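Local coordinates for protein N-acetylglucosamine-6-phosphate deacetylase (PDB 1O12) that probably removes the acetyl group from N-acetylglucosamine-6-phosphate, as a metal-dependent amidohydrolase of the NagA family that carries one divalent metal ion per subunit, at residues 21-26 and 324-329; 61-66 and 125-130; 276-281 and 285-290. All coordinates share one frame; numbering follows the deposited sequence.

Contact 1 (21-26 and 324-329)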
ATOM      1  N   VAL A  21      -3.453  30.142   0.240  1.00 29.31           N
ATOM      2  CA  VAL A  21      -3.081  28.776   0.495  1.00 29.22           C
ATOM      3  C   VAL A  21      -1.614  28.534   0.282  1.00 30.67           C
ATOM      4  O   VAL A  21      -1.137  28.589  -0.843  1.00 31.60           O
ATOM      5  CB  VAL A  21      -3.851  27.813  -0.417  1.00 29.37           C
ATOM      6  CG1 VAL A  21      -3.569  26.408  -0.023  1.00 28.17           C
ATOM      7  CG2 VAL A  21      -5.346  28.120  -0.379  1.00 29.02           C
ATOM      8  N   ASP A  22      -0.905  28.277   1.375  1.00 31.54           N
ATOM      9  CA  ASP A  22       0.516  27.972   1.347  1.00 33.73           C
ATOM     10  C   ASP A  22       0.685  26.514   1.846  1.00 35.66           C
ATOM     11  O   ASP A  22       0.068  26.100   2.831  1.00 36.91           O
ATOM     12  CB  ASP A  22       1.295  28.948   2.251  1.00 33.23           C
ATOM     13  CG  ASP A  22       2.804  28.759   2.159  1.00 34.07           C
ATOM     14  OD1 ASP A  22       3.388  29.117   1.125  1.00 32.63           O
ATOM     15  OD2 ASP A  22       3.405  28.234   3.116  1.00 35.57           O
ATOM     16  N   PRO A  23       1.526  25.729   1.173  1.00 36.80           N
ATOM     17  CA  PRO A  23       1.800  24.329   1.505  1.00 38.21           C
ATOM     18  C   PRO A  23       2.345  24.164   2.907  1.00 39.92           C
ATOM     19  O   PRO A  23       2.212  23.104   3.504  1.00 40.97           O
ATOM     20  CB  PRO A  23       2.875  23.925   0.511  1.00 39.72           C
ATOM     21  CG  PRO A  23       2.793  24.962  -0.571  1.00 41.43           C
ATOM     22  CD  PRO A  23       2.459  26.214   0.151  1.00 39.18           C
ATOM     23  N   ILE A  24       2.986  25.202   3.424  1.00 40.62           N
ATOM     24  CA  ILE A  24       3.600  25.098   4.738  1.00 41.38           C
ATOM     25  C   ILE A  24       2.904  25.860   5.850  1.00 41.00           C
ATOM     26  O   ILE A  24       2.736  25.352   6.947  1.00 39.87           O
ATOM     27  CB  ILE A  24       5.083  25.535   4.660  1.00 42.65           C
ATOM     28  CG1 ILE A  24       5.873  24.509   3.843  1.00 42.98           C
ATOM     29  CG2 ILE A  24       5.689  25.637   6.052  1.00 41.31           C
ATOM     30  CD1 ILE A  24       7.298  24.934   3.592  1.00 43.26           C
ATOM     31  N   ASP A  25       2.493  27.080   5.558  1.00 41.39           N
ATOM     32  CA  ASP A  25       1.837  27.893   6.544  1.00 40.64           C
ATOM     33  C   ASP A  25       0.340  27.632   6.628  1.00 41.19           C
ATOM     34  O   ASP A  25      -0.340  28.210   7.464  1.00 43.81           O
ATOM     35  CB  ASP A  25       2.127  29.382   6.261  1.00 39.17           C
ATOM     36  CG  ASP A  25       3.610  29.713   6.366  1.00 39.57           C
ATOM     37  OD1 ASP A  25       4.284  29.147   7.269  1.00 38.80           O
ATOM     38  OD2 ASP A  25       4.107  30.533   5.558  1.00 37.93           O
ATOM     39  N   GLY A  26      -0.193  26.770   5.775  1.00 41.96           N
ATOM     40  CA  GLY A  26      -1.625  26.500   5.851  1.00 40.40           C
ATOM     41  C   GLY A  26      -2.474  27.448   5.019  1.00 41.07           C
ATOM     42  O   GLY A  26      -1.946  28.191   4.176  1.00 39.59           O
ATOM     43  N   GLU A 324      -3.235  20.688   1.135  1.00 31.07           N
ATOM     44  CA  GLU A 324      -2.583  19.496   0.625  1.00 32.12           C
ATOM     45  C   GLU A 324      -2.519  19.481  -0.896  1.00 32.96           C
ATOM     46  O   GLU A 324      -1.587  18.899  -1.476  1.00 33.53           O
ATOM     47  CB  GLU A 324      -3.324  18.244   1.086  1.00 34.18           C
ATOM     48  CG  GLU A 324      -3.195  17.926   2.564  1.00 33.91           C
ATOM     49  CD  GLU A 324      -4.272  16.958   2.978  1.00 35.94           C
ATOM     50  OE1 GLU A 324      -5.445  17.373   2.925  1.00 36.95           O
ATOM     51  OE2 GLU A 324      -3.968  15.792   3.326  1.00 34.21           O
ATOM     52  N   LEU A 325      -3.525  20.096  -1.523  1.00 32.76           N
ATOM     53  CA  LEU A 325      -3.613  20.189  -2.967  1.00 32.84           C
ATOM     54  C   LEU A 325      -2.500  21.080  -3.482  1.00 32.54           C
ATOM     55  O   LEU A 325      -2.073  20.928  -4.619  1.00 32.79           O
ATOM     56  CB  LEU A 325      -4.936  20.788  -3.406  1.00 35.44           C
ATOM     57  CG  LEU A 325      -6.109  19.864  -3.714  1.00 37.35           C
ATOM     58  CD1 LEU A 325      -7.298  20.743  -4.153  1.00 37.77           C
ATOM     59  CD2 LEU A 325      -5.732  18.862  -4.790  1.00 34.65           C
ATOM     60  N   ALA A 326      -2.045  22.016  -2.656  1.00 29.97           N
ATOM     61  CA  ALA A 326      -0.954  22.881  -3.062  1.00 30.88           C
ATOM     62  C   ALA A 326       0.349  22.079  -3.145  1.00 30.69           C
ATOM     63  O   ALA A 326       1.231  22.370  -3.971  1.00 31.23           O
ATOM     64  CB  ALA A 326      -0.785  24.025  -2.076  1.00 29.52           C
ATOM     65  N   LYS A 327       0.480  21.065  -2.296  1.00 30.48           N
ATOM     66  CA  LYS A 327       1.709  20.290  -2.307  1.00 29.94           C
ATOM     67  C   LYS A 327       1.763  19.421  -3.541  1.00 28.97           C
ATOM     68  O   LYS A 327       2.775  19.381  -4.231  1.00 27.14           O
ATOM     69  CB  LYS A 327       1.807  19.439  -1.061  1.00 30.58           C
ATOM     70  CG  LYS A 327       1.841  20.241   0.212  1.00 32.70           C
ATOM     71  CD  LYS A 327       1.985  19.292   1.391  1.00 32.99           C
ATOM     72  CE  LYS A 327       2.270  20.026   2.670  1.00 34.20           C
ATOM     73  NZ  LYS A 327       2.672  19.040   3.714  1.00 38.20           N
ATOM     74  N   VAL A 328       0.646  18.756  -3.829  1.00 28.69           N
ATOM     75  CA  VAL A 328       0.579  17.885  -4.978  1.00 27.61           C
ATOM     76  C   VAL A 328       0.502  18.616  -6.309  1.00 26.05           C
ATOM     77  O   VAL A 328       0.904  18.070  -7.332  1.00 24.48           O
ATOM     78  CB  VAL A 328      -0.616  16.895  -4.872  1.00 30.22           C
ATOM     79  CG1 VAL A 328      -0.519  16.131  -3.560  1.00 30.27           C
ATOM     80  CG2 VAL A 328      -1.976  17.623  -5.002  1.00 29.62           C
ATOM     81  N   SER A 329       0.007  19.850  -6.305  1.00 25.60           N
ATOM     82  CA  SER A 329      -0.096  20.580  -7.559  1.00 26.88           C
ATOM     83  C   SER A 329       1.088  21.490  -7.859  1.00 26.73           C
ATOM     84  O   SER A 329       1.241  21.917  -8.993  1.00 28.69           O
ATOM     85  CB  SER A 329      -1.394  21.383  -7.642  1.00 25.67           C
ATOM     86  OG  SER A 329      -1.415  22.392  -6.657  1.00 30.10           O
TER
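Pro23 and Ala326 bring their backbones nearest, CA to CA 5.5 Å, where the connection after strand 18-22 of the small beta domain meets helix 322-336 of the amidohydrolase domain. Residues 22-26 form the turn of a beta hairpin, which carries an Asx turn: Asp22 OD2 accepts from Asp25 N (2.9 Å) through its anti lone pair, and from Ile24 N, which stands well above the carboxylate plane. Asp22 OD1 is meanwhile taken by Arg344 in a salt bridge and by the backbone N of Ile345. Next to Asp22, the Pro23 side chain points toward the helix. Pro23 CG sits 4.0 Å from the Ala326 methyl CB, and Val21 CG1 approaches the same CB at 4.2 Å, so one small helix residue receives two apolar groups. Strand 52-59 lies close by, with Met54 touching Ala326. Lys327 runs out past Pro23. Its CG stands anti to its own carbonyl carbon (chi1 -62°) and the chain is stretched beyond that point, which lays Lys327 CG 3.8 Å from Pro23 CB and carries CE to 3.2 Å from the carbonyl O of Pro23.

Contact 2 (61-66 and 125-130). With FE (Fe (III) ion), chain C.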
ATOM      1  N   HIS A  61       5.170  16.854 -16.390  1.00 31.29           N
ATOM      2  CA  HIS A  61       4.953  15.772 -17.338  1.00 31.94           C
ATOM      3  C   HIS A  61       3.768  16.019 -18.257  1.00 33.75           C
ATOM      4  O   HIS A  61       2.647  15.637 -17.929  1.00 35.43           O
ATOM      5  CB  HIS A  61       4.736  14.461 -16.569  1.00 30.58           C
ATOM      6  CG  HIS A  61       4.889  13.238 -17.408  1.00 31.87           C
ATOM      7  ND1 HIS A  61       5.035  11.979 -16.869  1.00 32.68           N
ATOM      8  CD2 HIS A  61       4.921  13.075 -18.753  1.00 32.67           C
ATOM      9  CE1 HIS A  61       5.152  11.092 -17.841  1.00 29.73           C
ATOM     10  NE2 HIS A  61       5.087  11.731 -18.993  1.00 32.07           N
ATOM     11  N   ILE A  62       4.019  16.660 -19.397  1.00 34.18           N
ATOM     12  CA  ILE A  62       2.985  16.932 -20.398  1.00 33.60           C
ATOM     13  C   ILE A  62       3.642  16.936 -21.789  1.00 34.70           C
ATOM     14  O   ILE A  62       4.612  17.657 -22.013  1.00 35.24           O
ATOM     15  CB  ILE A  62       2.263  18.305 -20.142  1.00 32.81           C
ATOM     16  CG1 ILE A  62       1.379  18.675 -21.341  1.00 31.49           C
ATOM     17  CG2 ILE A  62       3.261  19.399 -19.868  1.00 28.56           C
ATOM     18  CD1 ILE A  62       0.559  19.953 -21.131  1.00 28.33           C
ATOM     19  N   HIS A  63       3.090  16.149 -22.712  1.00 34.21           N
ATOM     20  CA  HIS A  63       3.610  16.025 -24.079  1.00 35.69           C
ATOM     21  C   HIS A  63       3.145  17.137 -25.022  1.00 36.39           C
ATOM     22  O   HIS A  63       3.920  17.688 -25.790  1.00 35.61           O
ATOM     23  CB  HIS A  63       3.177  14.664 -24.657  1.00 35.85           C
ATOM     24  CG  HIS A  63       3.557  13.506 -23.795  1.00 35.10           C
ATOM     25  ND1 HIS A  63       4.827  12.978 -23.787  1.00 35.86           N
ATOM     26  CD2 HIS A  63       2.874  12.854 -22.821  1.00 37.52           C
ATOM     27  CE1 HIS A  63       4.913  12.053 -22.845  1.00 37.11           C
ATOM     28  NE2 HIS A  63       3.743  11.961 -22.242  1.00 37.13           N
ATOM     29  N   GLY A  64       1.853  17.441 -24.949  1.00 37.43           N
ATOM     30  CA  GLY A  64       1.261  18.440 -25.804  1.00 37.48           C
ATOM     31  C   GLY A  64      -0.141  18.665 -25.299  1.00 39.57           C
ATOM     32  O   GLY A  64      -0.562  18.015 -24.331  1.00 39.50           O
ATOM     33  N   VAL A  65      -0.858  19.593 -25.930  1.00 38.93           N
ATOM     34  CA  VAL A  65      -2.220  19.912 -25.530  1.00 38.24           C
ATOM     35  C   VAL A  65      -2.813  20.844 -26.602  1.00 39.23           C
ATOM     36  O   VAL A  65      -2.087  21.640 -27.188  1.00 39.64           O
ATOM     37  CB  VAL A  65      -2.223  20.590 -24.106  1.00 36.50           C
ATOM     38  CG1 VAL A  65      -1.402  21.877 -24.122  1.00 35.96           C
ATOM     39  CG2 VAL A  65      -3.642  20.887 -23.665  1.00 36.14           C
ATOM     40  N   VAL A  66      -4.119  20.720 -26.865  1.00 40.60           N
ATOM     41  CA  VAL A  66      -4.845  21.534 -27.868  1.00 41.69           C
ATOM     42  C   VAL A  66      -4.130  21.727 -29.225  1.00 42.65           C
ATOM     43  O   VAL A  66      -4.085  22.833 -29.781  1.00 42.93           O
ATOM     44  CB  VAL A  66      -5.243  22.946 -27.287  1.00 40.88           C
ATOM     45  CG1 VAL A  66      -6.369  22.812 -26.275  1.00 38.20           C
ATOM     46  CG2 VAL A  66      -4.049  23.596 -26.607  1.00 42.23           C
ATOM     47  N   HIS A 125      11.554  17.351 -20.309  1.00 28.48           N
ATOM     48  CA  HIS A 125      11.499  16.092 -19.558  1.00 30.33           C
ATOM     49  C   HIS A 125      11.626  15.001 -20.604  1.00 30.78           C
ATOM     50  O   HIS A 125      10.762  14.843 -21.495  1.00 28.67           O
ATOM     51  CB  HIS A 125      10.179  15.954 -18.783  1.00 30.47           C
ATOM     52  CG  HIS A 125       9.989  14.620 -18.127  1.00 30.93           C
ATOM     53  ND1 HIS A 125       8.905  14.341 -17.315  1.00 30.95           N
ATOM     54  CD2 HIS A 125      10.718  13.480 -18.187  1.00 30.96           C
ATOM     55  CE1 HIS A 125       8.975  13.085 -16.908  1.00 31.58           C
ATOM     56  NE2 HIS A 125      10.064  12.539 -17.423  1.00 31.46           N
ATOM     57  N   LEU A 126      12.744  14.285 -20.507  1.00 31.77           N
ATOM     58  CA  LEU A 126      13.050  13.222 -21.441  1.00 33.17           C
ATOM     59  C   LEU A 126      12.532  11.887 -20.912  1.00 33.31           C
ATOM     60  O   LEU A 126      13.184  11.228 -20.083  1.00 32.59           O
ATOM     61  CB  LEU A 126      14.572  13.166 -21.700  1.00 33.40           C
ATOM     62  CG  LEU A 126      15.289  14.394 -22.300  1.00 33.89           C
ATOM     63  CD1 LEU A 126      16.793  14.220 -22.212  1.00 33.96           C
ATOM     64  CD2 LEU A 126      14.904  14.573 -23.745  1.00 32.57           C
ATOM     65  N   GLU A 127      11.339  11.526 -21.384  1.00 33.64           N
ATOM     66  CA  GLU A 127      10.698  10.274 -21.013  1.00 36.62           C
ATOM     67  C   GLU A 127      11.133   9.272 -22.066  1.00 35.76           C
ATOM     68  O   GLU A 127      10.651   9.293 -23.187  1.00 36.70           O
ATOM     69  CB  GLU A 127       9.173  10.403 -21.044  1.00 39.91           C
ATOM     70  CG  GLU A 127       8.459   9.337 -20.200  1.00 43.50           C
ATOM     71  CD  GLU A 127       7.032   9.100 -20.625  1.00 44.72           C
ATOM     72  OE1 GLU A 127       6.227  10.050 -20.716  1.00 47.10           O
ATOM     73  OE2 GLU A 127       6.701   7.936 -20.876  1.00 50.16           O
ATOM     74  N   GLY A 128      12.037   8.386 -21.698  1.00 35.29           N
ATOM     75  CA  GLY A 128      12.541   7.447 -22.671  1.00 36.35           C
ATOM     76  C   GLY A 128      13.767   8.153 -23.233  1.00 36.18           C
ATOM     77  O   GLY A 128      13.963   9.333 -22.953  1.00 35.37           O
ATOM     78  N   PRO A 129      14.567   7.503 -24.078  1.00 35.97           N
ATOM     79  CA  PRO A 129      14.424   6.135 -24.583  1.00 36.07           C
ATOM     80  C   PRO A 129      15.079   5.037 -23.743  1.00 36.26           C
ATOM     81  O   PRO A 129      15.073   3.879 -24.153  1.00 37.99           O
ATOM     82  CB  PRO A 129      15.056   6.233 -25.961  1.00 35.49           C
ATOM     83  CG  PRO A 129      16.288   7.121 -25.646  1.00 35.18           C
ATOM     84  CD  PRO A 129      15.729   8.179 -24.694  1.00 34.96           C
ATOM     85  N   TYR A 130      15.650   5.381 -22.593  1.00 34.82           N
ATOM     86  CA  TYR A 130      16.293   4.372 -21.759  1.00 34.61           C
ATOM     87  C   TYR A 130      15.311   3.632 -20.835  1.00 35.53           C
ATOM     88  O   TYR A 130      15.444   3.599 -19.597  1.00 36.40           O
ATOM     89  CB  TYR A 130      17.417   5.016 -20.959  1.00 33.77           C
ATOM     90  CG  TYR A 130      18.236   5.942 -21.811  1.00 34.95           C
ATOM     91  CD1 TYR A 130      18.914   5.465 -22.936  1.00 35.29           C
ATOM     92  CD2 TYR A 130      18.275   7.311 -21.543  1.00 35.23           C
ATOM     93  CE1 TYR A 130      19.601   6.329 -23.783  1.00 36.04           C
ATOM     94  CE2 TYR A 130      18.958   8.187 -22.381  1.00 36.62           C
ATOM     95  CZ  TYR A 130      19.613   7.696 -23.502  1.00 37.63           C
ATOM     96  OH  TYR A 130      20.218   8.577 -24.371  1.00 38.12           O
TER
HETATM   97 FE    FE C 401       4.925   6.891 -20.113  0.97 67.19          FE
HETATM   98  O   HOH W   1       3.532   8.721 -21.713  1.00 50.86           O
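At the iron site at the C-terminal end of the barrel, His61 and His63, the two histidines of a His-Ile-His sequence, meet Glu127 at the end of strand 121-127. Glu127 divides its carboxylate between protein and metal. Glu127 OE2 binds the iron at 2.2 Å, alongside His188 and His209, and also receives a hydrogen bond from His139. Glu127 OE1 is turned to the histidines and accepts from His61 NE2 at 2.7 Å. This bond is bent (136° at the hydrogen); the donor stands about 40° out of the carboxylate plane, and ring and carboxylate planes are 74° apart. The other ring nitrogen of His61, ND1, is hydrogen-bonded to Glu237, so the ring is held from both nitrogens. His125 adds an edge-to-face contact, its CE1 edge over one face of His61 with ring centroids 4.9 Å apart. His63 brings CE1 to 3.2 Å from Glu127 OE1, while its NE2 is hydrogen-bonded to Asp267, the predicted proton donor/acceptor. The His-x-His sequence after the first strand is that of the amidohydrolase TIM barrel; here neither histidine ligates the single iron, which Glu127, His188 and His209 hold, as in NagA enzymes with one metal.

Contact 3 (276-281 and 285-290)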
ATOM      1  N   ASP A 276     -12.990  13.880 -30.392  1.00 61.22           N
ATOM      2  CA  ASP A 276     -12.464  12.522 -30.430  1.00 63.74           C
ATOM      3  C   ASP A 276     -12.005  12.238 -31.858  1.00 65.11           C
ATOM      4  O   ASP A 276     -12.757  11.725 -32.679  1.00 66.34           O
ATOM      5  CB  ASP A 276     -13.537  11.508 -29.998  1.00 63.78           C
ATOM      6  CG  ASP A 276     -13.821  11.552 -28.497  1.00 63.84           C
ATOM      7  OD1 ASP A 276     -12.882  11.336 -27.701  1.00 63.91           O
ATOM      8  OD2 ASP A 276     -14.981  11.802 -28.113  1.00 63.73           O
ATOM      9  N   GLY A 277     -10.762  12.589 -32.156  1.00 66.90           N
ATOM     10  CA  GLY A 277     -10.246  12.362 -33.493  1.00 67.75           C
ATOM     11  C   GLY A 277      -9.321  11.169 -33.562  1.00 68.11           C
ATOM     12  O   GLY A 277      -9.547  10.145 -32.897  1.00 67.16           O
ATOM     13  N   THR A 278      -8.264  11.309 -34.364  1.00 68.43           N
ATOM     14  CA  THR A 278      -7.296  10.232 -34.531  1.00 68.15           C
ATOM     15  C   THR A 278      -5.918  10.755 -34.921  1.00 68.47           C
ATOM     16  O   THR A 278      -5.655  10.983 -36.099  1.00 69.03           O
ATOM     17  CB  THR A 278      -7.775   9.243 -35.609  1.00 67.37           C
ATOM     18  OG1 THR A 278      -9.056   8.720 -35.232  1.00 66.51           O
ATOM     19  CG2 THR A 278      -6.781   8.101 -35.771  1.00 67.74           C
ATOM     20  N   THR A 279      -5.040  10.932 -33.933  1.00 68.08           N
ATOM     21  CA  THR A 279      -3.691  11.432 -34.198  1.00 68.09           C
ATOM     22  C   THR A 279      -2.620  10.384 -33.891  1.00 67.38           C
ATOM     23  O   THR A 279      -2.848   9.179 -34.064  1.00 67.52           O
ATOM     24  CB  THR A 279      -3.380  12.731 -33.378  1.00 68.60           C
ATOM     25  OG1 THR A 279      -3.606  12.488 -31.988  1.00 68.27           O
ATOM     26  CG2 THR A 279      -4.275  13.892 -33.826  1.00 69.95           C
ATOM     27  N   THR A 280      -1.454  10.852 -33.447  1.00 66.43           N
ATOM     28  CA  THR A 280      -0.329   9.970 -33.122  1.00 66.07           C
ATOM     29  C   THR A 280       0.546  10.546 -31.995  1.00 64.75           C
ATOM     30  O   THR A 280       0.440  11.734 -31.667  1.00 64.54           O
ATOM     31  CB  THR A 280       0.595   9.738 -34.365  1.00 66.54           C
ATOM     32  OG1 THR A 280       1.269  10.960 -34.699  1.00 66.95           O
ATOM     33  CG2 THR A 280      -0.218   9.262 -35.573  1.00 67.14           C
ATOM     34  N   LEU A 281       1.401   9.690 -31.418  1.00 63.28           N
ATOM     35  CA  LEU A 281       2.345  10.064 -30.347  1.00 61.89           C
ATOM     36  C   LEU A 281       3.725   9.603 -30.819  1.00 61.48           C
ATOM     37  O   LEU A 281       4.021   8.405 -30.788  1.00 61.15           O
ATOM     38  CB  LEU A 281       1.999   9.363 -29.022  1.00 59.76           C
ATOM     39  CG  LEU A 281       1.837  10.171 -27.725  1.00 58.95           C
ATOM     40  CD1 LEU A 281       2.106   9.216 -26.571  1.00 57.82           C
ATOM     41  CD2 LEU A 281       2.784  11.388 -27.655  1.00 55.28           C
ATOM     42  N   VAL A 285       0.201   5.471 -34.076  1.00 64.38           N
ATOM     43  CA  VAL A 285      -1.181   5.948 -34.193  1.00 62.22           C
ATOM     44  C   VAL A 285      -1.959   5.752 -32.882  1.00 61.03           C
ATOM     45  O   VAL A 285      -1.807   4.743 -32.187  1.00 61.03           O
ATOM     46  CB  VAL A 285      -1.929   5.244 -35.370  1.00 61.98           C
ATOM     47  CG1 VAL A 285      -3.404   5.608 -35.348  1.00 62.18           C
ATOM     48  CG2 VAL A 285      -1.325   5.680 -36.704  1.00 61.32           C
ATOM     49  N   VAL A 286      -2.792   6.736 -32.561  1.00 59.07           N
ATOM     50  CA  VAL A 286      -3.580   6.721 -31.342  1.00 57.58           C
ATOM     51  C   VAL A 286      -5.019   7.084 -31.672  1.00 57.41           C
ATOM     52  O   VAL A 286      -5.271   7.971 -32.484  1.00 56.72           O
ATOM     53  CB  VAL A 286      -3.027   7.756 -30.327  1.00 56.25           C
ATOM     54  CG1 VAL A 286      -3.629   7.539 -28.977  1.00 56.28           C
ATOM     55  CG2 VAL A 286      -1.527   7.641 -30.240  1.00 55.93           C
ATOM     56  N   LYS A 287      -5.953   6.389 -31.035  1.00 57.98           N
ATOM     57  CA  LYS A 287      -7.377   6.621 -31.240  1.00 58.84           C
ATOM     58  C   LYS A 287      -7.896   7.209 -29.956  1.00 58.83           C
ATOM     59  O   LYS A 287      -7.560   6.725 -28.873  1.00 58.19           O
ATOM     60  CB  LYS A 287      -8.108   5.306 -31.486  1.00 60.49           C
ATOM     61  CG  LYS A 287      -7.600   4.494 -32.665  1.00 63.08           C
ATOM     62  CD  LYS A 287      -8.157   5.004 -33.987  1.00 64.99           C
ATOM     63  CE  LYS A 287      -7.828   4.026 -35.121  1.00 66.92           C
ATOM     64  NZ  LYS A 287      -8.287   2.621 -34.831  1.00 67.69           N
ATOM     65  N   VAL A 288      -8.716   8.245 -30.069  1.00 58.87           N
ATOM     66  CA  VAL A 288      -9.280   8.881 -28.889  1.00 59.21           C
ATOM     67  C   VAL A 288     -10.805   8.747 -28.880  1.00 60.71           C
ATOM     68  O   VAL A 288     -11.502   9.352 -29.703  1.00 60.25           O
ATOM     69  CB  VAL A 288      -8.881  10.381 -28.815  1.00 58.70           C
ATOM     70  CG1 VAL A 288      -9.499  11.036 -27.603  1.00 56.96           C
ATOM     71  CG2 VAL A 288      -7.361  10.502 -28.739  1.00 58.93           C
ATOM     72  N   LYS A 289     -11.303   7.931 -27.949  1.00 61.70           N
ATOM     73  CA  LYS A 289     -12.736   7.702 -27.779  1.00 62.60           C
ATOM     74  C   LYS A 289     -13.116   8.179 -26.386  1.00 62.20           C
ATOM     75  O   LYS A 289     -12.565   7.709 -25.381  1.00 62.83           O
ATOM     76  CB  LYS A 289     -13.074   6.211 -27.935  1.00 63.05           C
ATOM     77  CG  LYS A 289     -12.726   5.618 -29.309  1.00 66.31           C
ATOM     78  CD  LYS A 289     -13.794   5.893 -30.394  1.00 67.76           C
ATOM     79  CE  LYS A 289     -13.809   7.342 -30.919  1.00 68.46           C
ATOM     80  NZ  LYS A 289     -12.625   7.718 -31.764  1.00 68.19           N
ATOM     81  N   ASP A 290     -14.052   9.119 -26.328  1.00 61.78           N
ATOM     82  CA  ASP A 290     -14.501   9.668 -25.050  1.00 61.66           C
ATOM     83  C   ASP A 290     -13.383  10.286 -24.223  1.00 59.74           C
ATOM     84  O   ASP A 290     -13.387  10.191 -23.001  1.00 59.03           O
ATOM     85  CB  ASP A 290     -15.191   8.592 -24.215  1.00 64.52           C
ATOM     86  CG  ASP A 290     -16.660   8.459 -24.540  1.00 66.82           C
ATOM     87  OD1 ASP A 290     -17.398   9.456 -24.355  1.00 68.48           O
ATOM     88  OD2 ASP A 290     -17.071   7.360 -24.977  1.00 68.19           O
TER
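A short antiparallel beta hairpin at the surface joins 276-281 to 285-290, and strand 292-294 extends it to a three-stranded meander. The two strand segments run at 143° to each other and are only loosely bonded. Their clear backbone link is Val286 N to Thr279 O, 2.9 Å and nearly straight at 168°. Beyond it lies the non-hydrogen-bonded pair Thr280-Val285, where the chains draw in to 4.2 Å between CA atoms and the two side chains cross on the face they share with Thr278 and Lys287, Thr280 CG2 meeting Val285 CG2 at 3.9 Å. The methyl of Thr280 gets there because it stands anti to the carbonyl carbon. Thr278 and Lys287 run alongside each other in the same direction, with Thr278 CG2 against the aliphatic CD of Lys287.

On the opposite face Val286 is buried, Val286 CG2 lying 4.1 Å from Leu281 CB, and it packs on Pro293 and on Ala301, a predicted substrate-binding residue. The side chain of Leu281 comes within about 7 Å of the iron, which places this hairpin beside the active-site pocket. At the far end Asp276 turns toward strand 285-289. Asp276 OD1 accepts from Gly291 N and lies 3.4 Å from Val288 CG1. Lys289 bends back on itself through chi2, chi3 and chi4, and Lys289 NZ donates to the carbonyl O of Val288 at 2.9 Å from above the carbonyl plane.

Starting from the N terminus, the chain passes the hairpin turn 21-26 and does not complete contact 1 until helix 322-336, so this contact, with 297 residues between its segments, ties the small beta domain to the barrel. Contacts 2 and 3 both nest inside that loop, one after the other. Contact 2 closes first, with 58 residues between 61-66 and 125-130, joining two early parts of the barrel at the metal. Contact 3 follows as a local hairpin with three residues between its segments. Its centre lies about 17 Å from that of contact 2, and their nearest atoms are about 4 Å apart without touching, whereas contact 1 lies across the chain's centre from it, about 35 Å away centre to centre.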